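Local coordinates for protein anastral spindle 2, SAS 4 (Drosophila melanogaster, PDB 4BY2) that joins a proline-rich motif of Ana2 to the TCP domain of Sas-4, a centriole-assembly protein whose family is thought to bind tubulin and act as an adaptor, at residues Met12-Pro20 and Val114-His125. Sequence-based numbering, arbitrary orientation.
Sequences MLPRLAPRP and VKYYYAETNTWH
Arg15 and Pro18 of a proline-rich peptide pack on the surface of an extended antiparallel beta-sheet, over Tyr116 and Tyr118. The peptide, 12-20, is the Ana2 (dSTIL) part of an engineered fusion; 114-125 is a hairpin of the Sas-4 (dCPAP) TCP domain. The two proteins are partners in centriole assembly and are fused in one chain here. The peptide has no regular secondary structure and crosses the sheet face. One direct hydrogen bond links the segments, from Arg15 N to Tyr116 OH (3.1 Å, 156° at the hydrogen). Asp103 also bonds this hydroxyl. The Arg15 chain runs extended from CG to NE over the Tyr116 ring. Its CD makes a CH-pi contact 3.8 Å from the ring centroid. The guanidinium lies nearly flat, 13° from the ring plane. A water at its edge accepts from NH1 and donates to Val114 O. Pro18 CD sits over the centre of the Tyr118 ring, while Tyr116 CD1 covers the opposite face. A G1 beta bulge at Asn122 and Thr123 shapes the hairpin end. There a second water donates to Pro18 O at 2.7 Å and to Thr123 OG1, and it also bonds Thr121 OG1 at 2.8 Å.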
loop_
_atom_site.group_PDB
_atom_site.type_symbol
_atom_site.label_atom_id
_atom_site.label_comp_id
_atom_site.label_asym_id
_atom_site.label_seq_id
_atom_site.Cartn_x
_atom_site.Cartn_y
_atom_site.Cartn_z
ATOM N N MET A 12 15.658 0.134 12.453
ATOM C CA MET A 12 15.655 0.785 13.776
ATOM C C MET A 12 15.236 2.271 13.708
ATOM O O MET A 12 14.945 2.870 14.746
ATOM C CB MET A 12 16.982 0.584 14.541
ATOM C CG MET A 12 17.057 -0.746 15.290
ATOM S SD MET A 12 17.246 -2.205 14.220
ATOM C CE MET A 12 17.157 -3.507 15.424
ATOM N N LEU A 13 15.155 2.838 12.486
ATOM C CA LEU A 13 14.718 4.206 12.211
ATOM C C LEU A 13 13.354 4.196 11.502
ATOM O O LEU A 13 13.145 3.369 10.605
ATOM C CB LEU A 13 15.752 4.960 11.365
ATOM C CG LEU A 13 16.825 5.717 12.144
ATOM C CD1 LEU A 13 18.029 5.998 11.270
ATOM C CD2 LEU A 13 16.277 7.018 12.734
ATOM N N PRO A 14 12.410 5.093 11.879
ATOM C CA PRO A 14 11.091 5.085 11.226
ATOM C C PRO A 14 11.109 5.544 9.772
ATOM O O PRO A 14 11.957 6.349 9.381
ATOM C CB PRO A 14 10.243 6.017 12.103
ATOM C CG PRO A 14 11.047 6.252 13.348
ATOM C CD PRO A 14 12.471 6.130 12.925
ATOM N N ARG A 15 10.169 5.012 8.974
ATOM C CA ARG A 15 9.998 5.335 7.554
ATOM C C ARG A 15 9.359 6.717 7.399
ATOM O O ARG A 15 8.675 7.187 8.313
ATOM C CB ARG A 15 9.087 4.296 6.877
ATOM C CG ARG A 15 9.682 2.908 6.705
ATOM C CD ARG A 15 8.622 1.971 6.160
ATOM N NE ARG A 15 9.135 0.629 5.884
ATOM C CZ ARG A 15 8.404 -0.365 5.388
ATOM N NH1 ARG A 15 7.119 -0.178 5.110
ATOM N NH2 ARG A 15 8.951 -1.551 5.165
ATOM N N LEU A 16 9.560 7.353 6.232
ATOM C CA LEU A 16 8.953 8.649 5.922
ATOM C C LEU A 16 7.522 8.407 5.435
ATOM O O LEU A 16 7.316 7.636 4.491
ATOM C CB LEU A 16 9.779 9.423 4.874
ATOM C CG LEU A 16 11.111 10.003 5.363
ATOM C CD1 LEU A 16 12.131 10.062 4.238
ATOM C CD2 LEU A 16 10.921 11.372 6.007
ATOM N N ALA A 17 6.536 9.025 6.123
ATOM C CA ALA A 17 5.101 8.888 5.848
ATOM C C ALA A 17 4.699 9.311 4.434
ATOM O O ALA A 17 5.020 10.427 4.021
ATOM C CB ALA A 17 4.281 9.646 6.882
ATOM N N PRO A 18 4.002 8.430 3.676
ATOM C CA PRO A 18 3.607 8.796 2.308
ATOM C C PRO A 18 2.402 9.733 2.234
ATOM O O PRO A 18 1.677 9.931 3.213
ATOM C CB PRO A 18 3.313 7.443 1.661
ATOM C CG PRO A 18 2.843 6.605 2.781
ATOM C CD PRO A 18 3.564 7.060 4.010
ATOM N N ARG A 19 2.192 10.288 1.041
ATOM C CA ARG A 19 1.117 11.211 0.698
ATOM C C ARG A 19 0.194 10.504 -0.314
ATOM O O ARG A 19 0.711 9.847 -1.222
ATOM C CB ARG A 19 1.743 12.467 0.062
ATOM C CG ARG A 19 0.856 13.701 0.033
ATOM C CD ARG A 19 0.937 14.423 -1.303
ATOM N NE ARG A 19 2.246 15.038 -1.539
ATOM C CZ ARG A 19 2.504 16.335 -1.409
ATOM N NH1 ARG A 19 1.543 17.178 -1.050
ATOM N NH2 ARG A 19 3.722 16.802 -1.645
ATOM N N PRO A 20 -1.157 10.599 -0.193
ATOM C CA PRO A 20 -2.025 9.940 -1.190
ATOM C C PRO A 20 -1.934 10.589 -2.568
ATOM O O PRO A 20 -1.639 11.784 -2.669
ATOM C CB PRO A 20 -3.424 10.087 -0.592
ATOM C CG PRO A 20 -3.341 11.294 0.251
ATOM C CD PRO A 20 -1.958 11.316 0.820
ATOM N N VAL A 114 5.031 -7.719 5.425
ATOM C CA VAL A 114 5.643 -6.645 6.199
ATOM C C VAL A 114 4.580 -5.536 6.256
ATOM O O VAL A 114 4.250 -4.943 5.229
ATOM C CB VAL A 114 7.003 -6.155 5.618
ATOM C CG1 VAL A 114 7.618 -5.066 6.495
ATOM C CG2 VAL A 114 7.989 -7.310 5.443
ATOM N N LYS A 115 3.987 -5.328 7.436
ATOM C CA LYS A 115 2.964 -4.302 7.653
ATOM C C LYS A 115 3.578 -3.129 8.409
ATOM O O LYS A 115 4.339 -3.345 9.348
ATOM C CB LYS A 115 1.760 -4.867 8.428
ATOM C CG LYS A 115 0.879 -5.799 7.612
ATOM C CD LYS A 115 -0.408 -6.142 8.348
ATOM C CE LYS A 115 -1.344 -6.971 7.504
ATOM N NZ LYS A 115 -2.551 -7.387 8.265
ATOM N N TYR A 116 3.268 -1.892 7.994
ATOM C CA TYR A 116 3.792 -0.692 8.643
ATOM C C TYR A 116 2.685 0.304 8.937
ATOM O O TYR A 116 1.940 0.672 8.033
ATOM C CB TYR A 116 4.915 -0.038 7.814
ATOM C CG TYR A 116 5.767 0.935 8.607
ATOM C CD1 TYR A 116 5.342 2.241 8.836
ATOM C CD2 TYR A 116 6.993 0.546 9.138
ATOM C CE1 TYR A 116 6.108 3.130 9.582
ATOM C CE2 TYR A 116 7.780 1.436 9.868
ATOM C CZ TYR A 116 7.334 2.728 10.087
ATOM O OH TYR A 116 8.095 3.617 10.810
ATOM N N TYR A 117 2.594 0.762 10.195
ATOM C CA TYR A 117 1.601 1.746 10.603
ATOM C C TYR A 117 2.253 3.101 10.861
ATOM O O TYR A 117 3.066 3.229 11.771
ATOM C CB TYR A 117 0.800 1.260 11.829
ATOM C CG TYR A 117 -0.263 2.234 12.300
ATOM C CD1 TYR A 117 -1.407 2.469 11.542
ATOM C CD2 TYR A 117 -0.133 2.910 13.509
ATOM C CE1 TYR A 117 -2.392 3.356 11.971
ATOM C CE2 TYR A 117 -1.116 3.792 13.954
ATOM C CZ TYR A 117 -2.240 4.021 13.176
ATOM O OH TYR A 117 -3.215 4.888 13.604
ATOM N N TYR A 118 1.913 4.106 10.034
ATOM C CA TYR A 118 2.395 5.482 10.172
ATOM C C TYR A 118 1.404 6.135 11.131
ATOM O O TYR A 118 0.287 6.483 10.736
ATOM C CB TYR A 118 2.441 6.206 8.812
ATOM C CG TYR A 118 3.250 5.491 7.751
ATOM C CD1 TYR A 118 2.654 4.563 6.899
ATOM C CD2 TYR A 118 4.607 5.752 7.584
ATOM C CE1 TYR A 118 3.393 3.899 5.922
ATOM C CE2 TYR A 118 5.353 5.104 6.599
ATOM C CZ TYR A 118 4.743 4.170 5.776
ATOM O OH TYR A 118 5.462 3.519 4.804
ATOM N N ALA A 119 1.785 6.189 12.418
ATOM C CA ALA A 119 0.967 6.681 13.524
ATOM C C ALA A 119 0.459 8.103 13.372
ATOM O O ALA A 119 -0.715 8.348 13.655
ATOM C CB ALA A 119 1.714 6.529 14.833
ATOM N N GLU A 120 1.333 9.033 12.935
ATOM C CA GLU A 120 1.018 10.452 12.761
ATOM C C GLU A 120 -0.067 10.692 11.708
ATOM O O GLU A 120 -0.959 11.519 11.925
ATOM C CB GLU A 120 2.296 11.237 12.419
ATOM C CG GLU A 120 2.255 12.703 12.821
ATOM C CD GLU A 120 3.599 13.410 12.811
ATOM O OE1 GLU A 120 4.248 13.451 11.740
ATOM O OE2 GLU A 120 3.992 13.946 13.873
ATOM N N THR A 121 0.001 9.949 10.586
ATOM C CA THR A 121 -0.913 10.071 9.452
ATOM C C THR A 121 -2.011 8.981 9.393
ATOM O O THR A 121 -2.805 8.992 8.448
ATOM C CB THR A 121 -0.112 10.148 8.140
ATOM O OG1 THR A 121 0.903 9.145 8.141
ATOM C CG2 THR A 121 0.518 11.516 7.916
ATOM N N ASN A 122 -2.075 8.065 10.399
ATOM C CA ASN A 122 -3.065 6.972 10.507
ATOM C C ASN A 122 -3.141 6.119 9.216
ATOM O O ASN A 122 -4.224 5.744 8.759
ATOM C CB ASN A 122 -4.443 7.533 10.939
ATOM C CG ASN A 122 -5.472 6.507 11.368
ATOM O OD1 ASN A 122 -5.158 5.371 11.740
ATOM N ND2 ASN A 122 -6.737 6.898 11.334
ATOM N N THR A 123 -1.965 5.821 8.637
ATOM C CA THR A 123 -1.824 5.091 7.377
ATOM C C THR A 123 -1.163 3.729 7.570
ATOM O O THR A 123 -0.240 3.594 8.371
ATOM C CB THR A 123 -1.060 5.976 6.363
ATOM O OG1 THR A 123 -1.648 7.279 6.334
ATOM C CG2 THR A 123 -1.025 5.395 4.946
ATOM N N TRP A 124 -1.625 2.730 6.805
ATOM C CA TRP A 124 -1.093 1.373 6.798
ATOM C C TRP A 124 -0.390 1.081 5.469
ATOM O O TRP A 124 -0.871 1.502 4.416
ATOM C CB TRP A 124 -2.229 0.365 7.008
ATOM C CG TRP A 124 -2.620 0.169 8.440
ATOM C CD1 TRP A 124 -3.704 0.701 9.078
ATOM C CD2 TRP A 124 -1.927 -0.621 9.413
ATOM N NE1 TRP A 124 -3.730 0.286 10.390
ATOM C CE2 TRP A 124 -2.655 -0.535 10.620
ATOM C CE3 TRP A 124 -0.755 -1.397 9.383
ATOM C CZ2 TRP A 124 -2.242 -1.181 11.792
ATOM C CZ3 TRP A 124 -0.353 -2.046 10.540
ATOM C CH2 TRP A 124 -1.089 -1.932 11.729
ATOM N N HIS A 125 0.734 0.350 5.514
ATOM C CA HIS A 125 1.471 -0.064 4.318
ATOM C C HIS A 125 1.814 -1.553 4.415
ATOM O O HIS A 125 2.585 -1.952 5.289
ATOM C CB HIS A 125 2.721 0.801 4.078
ATOM C CG HIS A 125 3.510 0.408 2.864
ATOM N ND1 HIS A 125 3.191 0.889 1.609
ATOM C CD2 HIS A 125 4.590 -0.399 2.758
ATOM C CE1 HIS A 125 4.078 0.359 0.781
ATOM N NE2 HIS A 125 4.940 -0.424 1.425
HETATM O O HOH W 1 5.672 -2.814 4.343
HETATM O O HOH W 2 0.939 8.465 5.416
#